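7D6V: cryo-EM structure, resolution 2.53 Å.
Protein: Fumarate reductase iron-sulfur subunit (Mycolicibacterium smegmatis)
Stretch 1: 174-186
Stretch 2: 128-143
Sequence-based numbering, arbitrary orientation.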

ATOM      1  N   HIS B 174      -7.695  15.178  -0.215  1.00 11.83           N
ATOM      2  CA  HIS B 174      -8.299  15.710  -1.429  1.00 11.83           C
ATOM      3  C   HIS B 174      -8.319  14.661  -2.534  1.00 11.83           C
ATOM      4  O   HIS B 174      -9.270  14.609  -3.324  1.00 11.83           O
ATOM      5  CB  HIS B 174      -7.564  16.972  -1.868  1.00 11.83           C
ATOM      6  CG  HIS B 174      -7.871  18.164  -1.019  1.00 11.83           C
ATOM      7  ND1 HIS B 174      -9.102  18.782  -1.024  1.00 11.83           N
ATOM      8  CD2 HIS B 174      -7.117  18.836  -0.118  1.00 11.83           C
ATOM      9  CE1 HIS B 174      -9.090  19.790  -0.172  1.00 11.83           C
ATOM     10  NE2 HIS B 174      -7.897  19.844   0.391  1.00 11.83           N
ATOM     11  N   MET B 175      -7.303  13.797  -2.584  1.00 11.78           N
ATOM     12  CA  MET B 175      -7.354  12.647  -3.478  1.00 11.78           C
ATOM     13  C   MET B 175      -8.489  11.705  -3.094  1.00 11.78           C
ATOM     14  O   MET B 175      -9.141  11.121  -3.963  1.00 11.78           O
ATOM     15  CB  MET B 175      -6.014  11.912  -3.460  1.00 11.78           C
ATOM     16  CG  MET B 175      -5.922  10.757  -4.436  1.00 11.78           C
ATOM     17  SD  MET B 175      -4.455   9.751  -4.188  1.00 11.78           S
ATOM     18  CE  MET B 175      -4.804   9.041  -2.586  1.00 11.78           C
ATOM     19  N   ARG B 176      -8.724  11.531  -1.795  1.00 12.34           N
ATOM     20  CA  ARG B 176      -9.848  10.716  -1.338  1.00 12.34           C
ATOM     21  C   ARG B 176     -11.183  11.329  -1.751  1.00 12.34           C
ATOM     22  O   ARG B 176     -12.111  10.613  -2.150  1.00 12.34           O
ATOM     23  CB  ARG B 176      -9.771  10.543   0.179  1.00 12.34           C
ATOM     24  CG  ARG B 176     -11.025   9.989   0.814  1.00 12.34           C
ATOM     25  CD  ARG B 176     -10.929   8.492   1.009  1.00 12.34           C
ATOM     26  NE  ARG B 176     -12.061   7.978   1.770  1.00 12.34           N
ATOM     27  CZ  ARG B 176     -12.962   7.132   1.286  1.00 12.34           C
ATOM     28  NH1 ARG B 176     -12.865   6.699   0.040  1.00 12.34           N
ATOM     29  NH2 ARG B 176     -13.959   6.720   2.053  1.00 12.34           N
ATOM     30  N   ILE B 177     -11.297  12.655  -1.655  1.00 12.53           N
ATOM     31  CA  ILE B 177     -12.499  13.341  -2.119  1.00 12.53           C
ATOM     32  C   ILE B 177     -12.698  13.120  -3.613  1.00 12.53           C
ATOM     33  O   ILE B 177     -13.816  12.881  -4.074  1.00 12.53           O
ATOM     34  CB  ILE B 177     -12.431  14.841  -1.774  1.00 12.53           C
ATOM     35  CG1 ILE B 177     -12.530  15.047  -0.263  1.00 12.53           C
ATOM     36  CG2 ILE B 177     -13.537  15.607  -2.475  1.00 12.53           C
ATOM     37  CD1 ILE B 177     -12.297  16.471   0.169  1.00 12.53           C
ATOM     38  N   ALA B 178     -11.616  13.199  -4.392  1.00 12.83           N
ATOM     39  CA  ALA B 178     -11.716  12.935  -5.826  1.00 12.83           C
ATOM     40  C   ALA B 178     -12.127  11.493  -6.101  1.00 12.83           C
ATOM     41  O   ALA B 178     -12.915  11.225  -7.016  1.00 12.83           O
ATOM     42  CB  ALA B 178     -10.387  13.247  -6.510  1.00 12.83           C
ATOM     43  N   GLU B 179     -11.593  10.552  -5.323  1.00 13.69           N
ATOM     44  CA  GLU B 179     -11.943   9.144  -5.482  1.00 13.69           C
ATOM     45  C   GLU B 179     -13.422   8.911  -5.206  1.00 13.69           C
ATOM     46  O   GLU B 179     -14.077   8.135  -5.911  1.00 13.69           O
ATOM     47  CB  GLU B 179     -11.065   8.296  -4.560  1.00 13.69           C
ATOM     48  CG  GLU B 179     -11.145   6.792  -4.768  1.00 13.69           C
ATOM     49  CD  GLU B 179     -12.310   6.156  -4.041  1.00 13.69           C
ATOM     50  OE1 GLU B 179     -12.718   6.696  -2.993  1.00 13.69           O
ATOM     51  OE2 GLU B 179     -12.823   5.123  -4.517  1.00 13.69           O
ATOM     52  N   LEU B 180     -13.964   9.567  -4.182  1.00 13.39           N
ATOM     53  CA  LEU B 180     -15.388   9.423  -3.894  1.00 13.39           C
ATOM     54  C   LEU B 180     -16.249  10.164  -4.909  1.00 13.39           C
ATOM     55  O   LEU B 180     -17.368   9.733  -5.202  1.00 13.39           O
ATOM     56  CB  LEU B 180     -15.688   9.911  -2.479  1.00 13.39           C
ATOM     57  CG  LEU B 180     -15.265   8.958  -1.363  1.00 13.39           C
ATOM     58  CD1 LEU B 180     -15.326   9.649  -0.019  1.00 13.39           C
ATOM     59  CD2 LEU B 180     -16.138   7.723  -1.371  1.00 13.39           C
ATOM     60  N   ASP B 181     -15.745  11.272  -5.453  1.00 13.56           N
ATOM     61  CA  ASP B 181     -16.488  12.030  -6.453  1.00 13.56           C
ATOM     62  C   ASP B 181     -16.565  11.293  -7.783  1.00 13.56           C
ATOM     63  O   ASP B 181     -17.569  11.405  -8.493  1.00 13.56           O
ATOM     64  CB  ASP B 181     -15.841  13.402  -6.639  1.00 13.56           C
ATOM     65  CG  ASP B 181     -16.791  14.422  -7.225  1.00 13.56           C
ATOM     66  OD1 ASP B 181     -17.787  14.763  -6.559  1.00 13.56           O
ATOM     67  OD2 ASP B 181     -16.535  14.897  -8.349  1.00 13.56           O
ATOM     68  N   MET B 182     -15.527  10.544  -8.137  1.00 13.68           N
ATOM     69  CA  MET B 182     -15.512   9.802  -9.390  1.00 13.68           C
ATOM     70  C   MET B 182     -16.083   8.397  -9.258  1.00 13.68           C
ATOM     71  O   MET B 182     -16.097   7.657 -10.244  1.00 13.68           O
ATOM     72  CB  MET B 182     -14.088   9.737  -9.946  1.00 13.68           C
ATOM     73  CG  MET B 182     -13.613  11.037 -10.567  1.00 13.68           C
ATOM     74  SD  MET B 182     -11.821  11.152 -10.667  1.00 13.68           S
ATOM     75  CE  MET B 182     -11.606  12.924 -10.737  1.00 13.68           C
ATOM     76  N   HIS B 183     -16.546   8.015  -8.075  1.00 14.20           N
ATOM     77  CA  HIS B 183     -17.212   6.728  -7.913  1.00 14.20           C
ATOM     78  C   HIS B 183     -18.524   6.734  -8.688  1.00 14.20           C
ATOM     79  O   HIS B 183     -19.354   7.625  -8.482  1.00 14.20           O
ATOM     80  CB  HIS B 183     -17.468   6.445  -6.435  1.00 14.20           C
ATOM     81  CG  HIS B 183     -17.805   5.018  -6.138  1.00 14.20           C
ATOM     82  ND1 HIS B 183     -18.940   4.403  -6.617  1.00 14.20           N
ATOM     83  CD2 HIS B 183     -17.155   4.083  -5.405  1.00 14.20           C
ATOM     84  CE1 HIS B 183     -18.974   3.153  -6.196  1.00 14.20           C
ATOM     85  NE2 HIS B 183     -17.902   2.935  -5.457  1.00 14.20           N
ATOM     86  N   PRO B 184     -18.745   5.773  -9.588  1.00 14.65           N
ATOM     87  CA  PRO B 184     -19.967   5.801 -10.408  1.00 14.65           C
ATOM     88  C   PRO B 184     -21.257   5.639  -9.621  1.00 14.65           C
ATOM     89  O   PRO B 184     -22.316   6.025 -10.125  1.00 14.65           O
ATOM     90  CB  PRO B 184     -19.760   4.636 -11.386  1.00 14.65           C
ATOM     91  CG  PRO B 184     -18.709   3.785 -10.766  1.00 14.65           C
ATOM     92  CD  PRO B 184     -17.827   4.697  -9.994  1.00 14.65           C
ATOM     93  N   LEU B 185     -21.212   5.086  -8.413  1.00 16.48           N
ATOM     94  CA  LEU B 185     -22.421   4.815  -7.650  1.00 16.48           C
ATOM     95  C   LEU B 185     -22.581   5.698  -6.420  1.00 16.48           C
ATOM     96  O   LEU B 185     -23.561   5.537  -5.689  1.00 16.48           O
ATOM     97  CB  LEU B 185     -22.462   3.340  -7.235  1.00 16.48           C
ATOM     98  CG  LEU B 185     -22.699   2.342  -8.370  1.00 16.48           C
ATOM     99  CD1 LEU B 185     -22.789   0.933  -7.830  1.00 16.48           C
ATOM    100  CD2 LEU B 185     -23.954   2.696  -9.141  1.00 16.48           C
ATOM    101  N   ASP B 186     -21.656   6.620  -6.167  1.00 16.83           N
ATOM    102  CA  ASP B 186     -21.792   7.515  -5.029  1.00 16.83           C
ATOM    103  C   ASP B 186     -22.847   8.583  -5.308  1.00 16.83           C
ATOM    104  O   ASP B 186     -23.136   8.929  -6.456  1.00 16.83           O
ATOM    105  CB  ASP B 186     -20.454   8.168  -4.690  1.00 16.83           C
ATOM    106  CG  ASP B 186     -20.457   8.827  -3.325  1.00 16.83           C
ATOM    107  OD1 ASP B 186     -20.249   8.122  -2.320  1.00 16.83           O
ATOM    108  OD2 ASP B 186     -20.668  10.055  -3.254  1.00 16.83           O
TER
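Stretch 2, residues 128-143: EYRMQQEDVNRSQEFR

Stretch 1 is the end of a helix, running through Asp 181, followed by a loop in which His 183 to Asp 186 form a type I beta turn. Stretch 2 enters as an extended segment, with Tyr 129, Arg 130 and Met 131 in beta-like phi/psi values, and then forms a helix that reaches Phe 142 and is kinked where the N atoms of Arg 138 and Ser 139 make no bond to the preceding turn. The two helices run nearly antiparallel, with 164° between their N-to-C directions, a signed crossing angle of -164°, and axes 8.6 Å apart at closest approach. The order of contacts is accordingly reversed, from Phe 142 by Met 175 to Tyr 129 by Leu 185. The backbones come near at Glu 179 and Ser 139, whose CA atoms are 4.7 Å apart; the CA atoms of Pro 184 and Asp 135 are 6.1 Å apart. Together the stretches bury 775 Å².

A small residue, Ser 139, occupies the close point. Its side chain, chi1 m, points toward stretch 1, and OG donates a hydrogen bond of 2.8 Å to Glu 179 O. That carbonyl lies in the last turn of the helix, and the N of His 183 makes its weak bond to Leu 180 O instead. Phe 142 has the largest area covered by stretch 1. Its CD1 lies 3.8 Å from Met 175 CG and its CE2 4.2 Å from Ala 178 CB, while Glu 179 CA, 3.7 Å from Phe 142 CD2, and Met 182 SD, 3.8 Å from Phe 142 CE2, approach the ring edge. The same Met 182 SD lies over one face of the Arg 138 guanidinium, 3.9 Å from Arg 138 NE.

Past the helix end, Pro 184 CD packs 3.4 Å from Asp 135 O, and Pro 184 CG touches Val 136 CG1 at 4.0 Å and Met 131 SD at 3.9 Å. Met 131 SD also sits 3.9 Å from His 183 CE1, oblique to the imidazole, whose ND1 accepts a 3.0 Å hydrogen bond from Leu 185 N. Leu 185 CD1 meets Tyr 129 CD2 at 3.5 Å and Met 131 CG at 3.8 Å. Near Arg 143, at the end of stretch 2, Glu 179 OE1 forms a salt bridge with Arg 176 NH1 (3.0 Å), while Glu 179 OE2 is 4.2 Å from Arg 143 NE, out of the guanidinium plane, so the attraction is of charge alone.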

ATOM      1  N   GLU B 128     -26.638  -6.632  -6.279  1.00 19.72           N
ATOM      2  CA  GLU B 128     -27.213  -6.032  -7.475  1.00 19.72           C
ATOM      3  C   GLU B 128     -26.415  -4.842  -7.992  1.00 19.72           C
ATOM      4  O   GLU B 128     -26.895  -4.126  -8.874  1.00 19.72           O
ATOM      5  CB  GLU B 128     -28.661  -5.619  -7.208  1.00 19.72           C
ATOM      6  N   TYR B 129     -25.214  -4.612  -7.470  1.00 18.58           N
ATOM      7  CA  TYR B 129     -24.375  -3.534  -7.974  1.00 18.58           C
ATOM      8  C   TYR B 129     -23.860  -3.870  -9.369  1.00 18.58           C
ATOM      9  O   TYR B 129     -23.484  -5.011  -9.649  1.00 18.58           O
ATOM     10  CB  TYR B 129     -23.197  -3.287  -7.033  1.00 18.58           C
ATOM     11  CG  TYR B 129     -23.532  -2.526  -5.768  1.00 18.58           C
ATOM     12  CD1 TYR B 129     -24.650  -2.843  -5.012  1.00 18.58           C
ATOM     13  CD2 TYR B 129     -22.716  -1.497  -5.324  1.00 18.58           C
ATOM     14  CE1 TYR B 129     -24.952  -2.152  -3.861  1.00 18.58           C
ATOM     15  CE2 TYR B 129     -23.009  -0.799  -4.173  1.00 18.58           C
ATOM     16  CZ  TYR B 129     -24.128  -1.132  -3.446  1.00 18.58           C
ATOM     17  OH  TYR B 129     -24.423  -0.439  -2.297  1.00 18.58           O
ATOM     18  N   ARG B 130     -23.845  -2.870 -10.247  1.00 16.89           N
ATOM     19  CA  ARG B 130     -23.327  -3.032 -11.601  1.00 16.89           C
ATOM     20  C   ARG B 130     -22.452  -1.837 -11.937  1.00 16.89           C
ATOM     21  O   ARG B 130     -22.927  -0.698 -11.924  1.00 16.89           O
ATOM     22  CB  ARG B 130     -24.455  -3.163 -12.627  1.00 16.89           C
ATOM     23  CG  ARG B 130     -25.336  -4.376 -12.444  1.00 16.89           C
ATOM     24  CD  ARG B 130     -24.606  -5.661 -12.773  1.00 16.89           C
ATOM     25  NE  ARG B 130     -25.421  -6.822 -12.437  1.00 16.89           N
ATOM     26  CZ  ARG B 130     -25.296  -7.526 -11.319  1.00 16.89           C
ATOM     27  NH1 ARG B 130     -24.379  -7.194 -10.423  1.00 16.89           N
ATOM     28  NH2 ARG B 130     -26.088  -8.562 -11.095  1.00 16.89           N
ATOM     29  N   MET B 131     -21.183  -2.092 -12.239  1.00 15.73           N
ATOM     30  CA  MET B 131     -20.255  -1.050 -12.647  1.00 15.73           C
ATOM     31  C   MET B 131     -19.391  -1.566 -13.784  1.00 15.73           C
ATOM     32  O   MET B 131     -18.928  -2.708 -13.751  1.00 15.73           O
ATOM     33  CB  MET B 131     -19.365  -0.598 -11.483  1.00 15.73           C
ATOM     34  CG  MET B 131     -20.125  -0.058 -10.285  1.00 15.73           C
ATOM     35  SD  MET B 131     -19.047   0.408  -8.924  1.00 15.73           S
ATOM     36  CE  MET B 131     -18.901  -1.153  -8.069  1.00 15.73           C
ATOM     37  N   GLN B 132     -19.177  -0.725 -14.787  1.00 15.11           N
ATOM     38  CA  GLN B 132     -18.261  -1.042 -15.871  1.00 15.11           C
ATOM     39  C   GLN B 132     -16.839  -0.640 -15.491  1.00 15.11           C
ATOM     40  O   GLN B 132     -16.619   0.236 -14.653  1.00 15.11           O
ATOM     41  CB  GLN B 132     -18.691  -0.346 -17.161  1.00 15.11           C
ATOM     42  CG  GLN B 132     -20.090  -0.722 -17.629  1.00 15.11           C
ATOM     43  CD  GLN B 132     -20.194  -2.171 -18.067  1.00 15.11           C
ATOM     44  OE1 GLN B 132     -19.267  -2.720 -18.654  1.00 15.11           O
ATOM     45  NE2 GLN B 132     -21.328  -2.794 -17.781  1.00 15.11           N
ATOM     46  N   GLN B 133     -15.867  -1.304 -16.121  1.00 14.52           N
ATOM     47  CA  GLN B 133     -14.466  -1.094 -15.765  1.00 14.52           C
ATOM     48  C   GLN B 133     -14.016   0.336 -16.051  1.00 14.52           C
ATOM     49  O   GLN B 133     -13.305   0.948 -15.241  1.00 14.52           O
ATOM     50  CB  GLN B 133     -13.586  -2.092 -16.513  1.00 14.52           C
ATOM     51  CG  GLN B 133     -12.115  -2.003 -16.168  1.00 14.52           C
ATOM     52  CD  GLN B 133     -11.823  -2.445 -14.752  1.00 14.52           C
ATOM     53  OE1 GLN B 133     -12.316  -3.473 -14.298  1.00 14.52           O
ATOM     54  NE2 GLN B 133     -11.012  -1.671 -14.047  1.00 14.52           N
ATOM     55  N   GLU B 134     -14.410   0.880 -17.205  1.00 15.03           N
ATOM     56  CA  GLU B 134     -14.023   2.241 -17.548  1.00 15.03           C
ATOM     57  C   GLU B 134     -14.644   3.265 -16.613  1.00 15.03           C
ATOM     58  O   GLU B 134     -14.119   4.375 -16.493  1.00 15.03           O
ATOM     59  CB  GLU B 134     -14.403   2.550 -18.996  1.00 15.03           C
ATOM     60  CG  GLU B 134     -15.892   2.610 -19.255  1.00 15.03           C
ATOM     61  CD  GLU B 134     -16.448   1.299 -19.758  1.00 15.03           C
ATOM     62  OE1 GLU B 134     -15.822   0.249 -19.505  1.00 15.03           O
ATOM     63  OE2 GLU B 134     -17.512   1.316 -20.408  1.00 15.03           O
ATOM     64  N   ASP B 135     -15.743   2.913 -15.945  1.00 14.66           N
ATOM     65  CA  ASP B 135     -16.353   3.788 -14.956  1.00 14.66           C
ATOM     66  C   ASP B 135     -15.631   3.756 -13.618  1.00 14.66           C
ATOM     67  O   ASP B 135     -15.839   4.654 -12.798  1.00 14.66           O
ATOM     68  CB  ASP B 135     -17.818   3.407 -14.747  1.00 14.66           C
ATOM     69  CG  ASP B 135     -18.695   3.797 -15.912  1.00 14.66           C
ATOM     70  OD1 ASP B 135     -18.161   4.305 -16.916  1.00 14.66           O
ATOM     71  OD2 ASP B 135     -19.924   3.597 -15.822  1.00 14.66           O
ATOM     72  N   VAL B 136     -14.791   2.751 -13.377  1.00 14.00           N
ATOM     73  CA  VAL B 136     -14.127   2.593 -12.088  1.00 14.00           C
ATOM     74  C   VAL B 136     -12.618   2.754 -12.166  1.00 14.00           C
ATOM     75  O   VAL B 136     -11.962   2.732 -11.114  1.00 14.00           O
ATOM     76  CB  VAL B 136     -14.471   1.238 -11.435  1.00 14.00           C
ATOM     77  CG1 VAL B 136     -15.970   1.008 -11.447  1.00 14.00           C
ATOM     78  CG2 VAL B 136     -13.746   0.105 -12.140  1.00 14.00           C
ATOM     79  N   ASN B 137     -12.045   2.900 -13.364  1.00 14.00           N
ATOM     80  CA  ASN B 137     -10.588   2.987 -13.487  1.00 14.00           C
ATOM     81  C   ASN B 137     -10.015   4.179 -12.722  1.00 14.00           C
ATOM     82  O   ASN B 137      -8.991   4.054 -12.033  1.00 14.00           O
ATOM     83  CB  ASN B 137     -10.197   3.073 -14.961  1.00 14.00           C
ATOM     84  CG  ASN B 137     -10.187   1.725 -15.642  1.00 14.00           C
ATOM     85  OD1 ASN B 137      -9.808   0.721 -15.045  1.00 14.00           O
ATOM     86  ND2 ASN B 137     -10.601   1.695 -16.899  1.00 14.00           N
ATOM     87  N   ARG B 138     -10.656   5.345 -12.838  1.00 13.54           N
ATOM     88  CA  ARG B 138     -10.106   6.556 -12.239  1.00 13.54           C
ATOM     89  C   ARG B 138     -10.039   6.447 -10.722  1.00 13.54           C
ATOM     90  O   ARG B 138      -9.039   6.832 -10.109  1.00 13.54           O
ATOM     91  CB  ARG B 138     -10.939   7.769 -12.646  1.00 13.54           C
ATOM     92  CG  ARG B 138     -10.728   8.214 -14.076  1.00 13.54           C
ATOM     93  CD  ARG B 138     -11.132   9.660 -14.255  1.00 13.54           C
ATOM     94  NE  ARG B 138     -12.579   9.825 -14.277  1.00 13.54           N
ATOM     95  CZ  ARG B 138     -13.192  10.986 -14.475  1.00 13.54           C
ATOM     96  NH1 ARG B 138     -12.479  12.085 -14.668  1.00 13.54           N
ATOM     97  NH2 ARG B 138     -14.513  11.049 -14.480  1.00 13.54           N
ATOM     98  N   SER B 139     -11.096   5.926 -10.099  1.00 13.58           N
ATOM     99  CA  SER B 139     -11.088   5.760  -8.652  1.00 13.58           C
ATOM    100  C   SER B 139     -10.216   4.591  -8.222  1.00 13.58           C
ATOM    101  O   SER B 139      -9.630   4.628  -7.133  1.00 13.58           O
ATOM    102  CB  SER B 139     -12.515   5.575  -8.140  1.00 13.58           C
ATOM    103  OG  SER B 139     -13.231   6.792  -8.210  1.00 13.58           O
ATOM    104  N   GLN B 140     -10.108   3.557  -9.058  1.00 13.90           N
ATOM    105  CA  GLN B 140      -9.223   2.447  -8.741  1.00 13.90           C
ATOM    106  C   GLN B 140      -7.775   2.896  -8.688  1.00 13.90           C
ATOM    107  O   GLN B 140      -6.977   2.324  -7.938  1.00 13.90           O
ATOM    108  CB  GLN B 140      -9.397   1.333  -9.771  1.00 13.90           C
ATOM    109  CG  GLN B 140     -10.493   0.356  -9.435  1.00 13.90           C
ATOM    110  CD  GLN B 140     -10.456  -0.871 -10.309  1.00 13.90           C
ATOM    111  OE1 GLN B 140      -9.859  -0.863 -11.381  1.00 13.90           O
ATOM    112  NE2 GLN B 140     -11.103  -1.934  -9.860  1.00 13.90           N
ATOM    113  N   GLU B 141      -7.411   3.903  -9.484  1.00 13.82           N
ATOM    114  CA  GLU B 141      -6.057   4.444  -9.385  1.00 13.82           C
ATOM    115  C   GLU B 141      -5.798   5.033  -8.004  1.00 13.82           C
ATOM    116  O   GLU B 141      -4.732   4.820  -7.416  1.00 13.82           O
ATOM    117  CB  GLU B 141      -5.811   5.497 -10.458  1.00 13.82           C
ATOM    118  CG  GLU B 141      -4.339   5.843 -10.597  1.00 13.82           C
ATOM    119  CD  GLU B 141      -4.105   7.289 -10.970  1.00 13.82           C
ATOM    120  OE1 GLU B 141      -2.952   7.752 -10.861  1.00 13.82           O
ATOM    121  OE2 GLU B 141      -5.074   7.962 -11.379  1.00 13.82           O
ATOM    122  N   PHE B 142      -6.762   5.785  -7.469  1.00 12.83           N
ATOM    123  CA  PHE B 142      -6.583   6.385  -6.153  1.00 12.83           C
ATOM    124  C   PHE B 142      -6.702   5.367  -5.031  1.00 12.83           C
ATOM    125  O   PHE B 142      -6.198   5.617  -3.932  1.00 12.83           O
ATOM    126  CB  PHE B 142      -7.597   7.507  -5.934  1.00 12.83           C
ATOM    127  CG  PHE B 142      -7.660   8.496  -7.056  1.00 12.83           C
ATOM    128  CD1 PHE B 142      -6.506   8.941  -7.673  1.00 12.83           C
ATOM    129  CD2 PHE B 142      -8.876   8.988  -7.492  1.00 12.83           C
ATOM    130  CE1 PHE B 142      -6.565   9.851  -8.703  1.00 12.83           C
ATOM    131  CE2 PHE B 142      -8.940   9.898  -8.520  1.00 12.83           C
ATOM    132  CZ  PHE B 142      -7.786  10.329  -9.128  1.00 12.83           C
ATOM    133  N   ARG B 143      -7.361   4.236  -5.273  1.00 13.52           N
ATOM    134  CA  ARG B 143      -7.426   3.212  -4.236  1.00 13.52           C
ATOM    135  C   ARG B 143      -6.112   2.462  -4.056  1.00 13.52           C
ATOM    136  O   ARG B 143      -6.043   1.581  -3.194  1.00 13.52           O
ATOM    137  CB  ARG B 143      -8.544   2.212  -4.530  1.00 13.52           C
ATOM    138  CG  ARG B 143      -9.918   2.822  -4.683  1.00 13.52           C
ATOM    139  CD  ARG B 143     -10.578   3.047  -3.348  1.00 13.52           C
ATOM    140  NE  ARG B 143     -11.047   1.804  -2.749  1.00 13.52           N
ATOM    141  CZ  ARG B 143     -11.534   1.713  -1.518  1.00 13.52           C
ATOM    142  NH1 ARG B 143     -11.623   2.794  -0.762  1.00 13.52           N
ATOM    143  NH2 ARG B 143     -11.934   0.544  -1.045  1.00 13.52           N
TER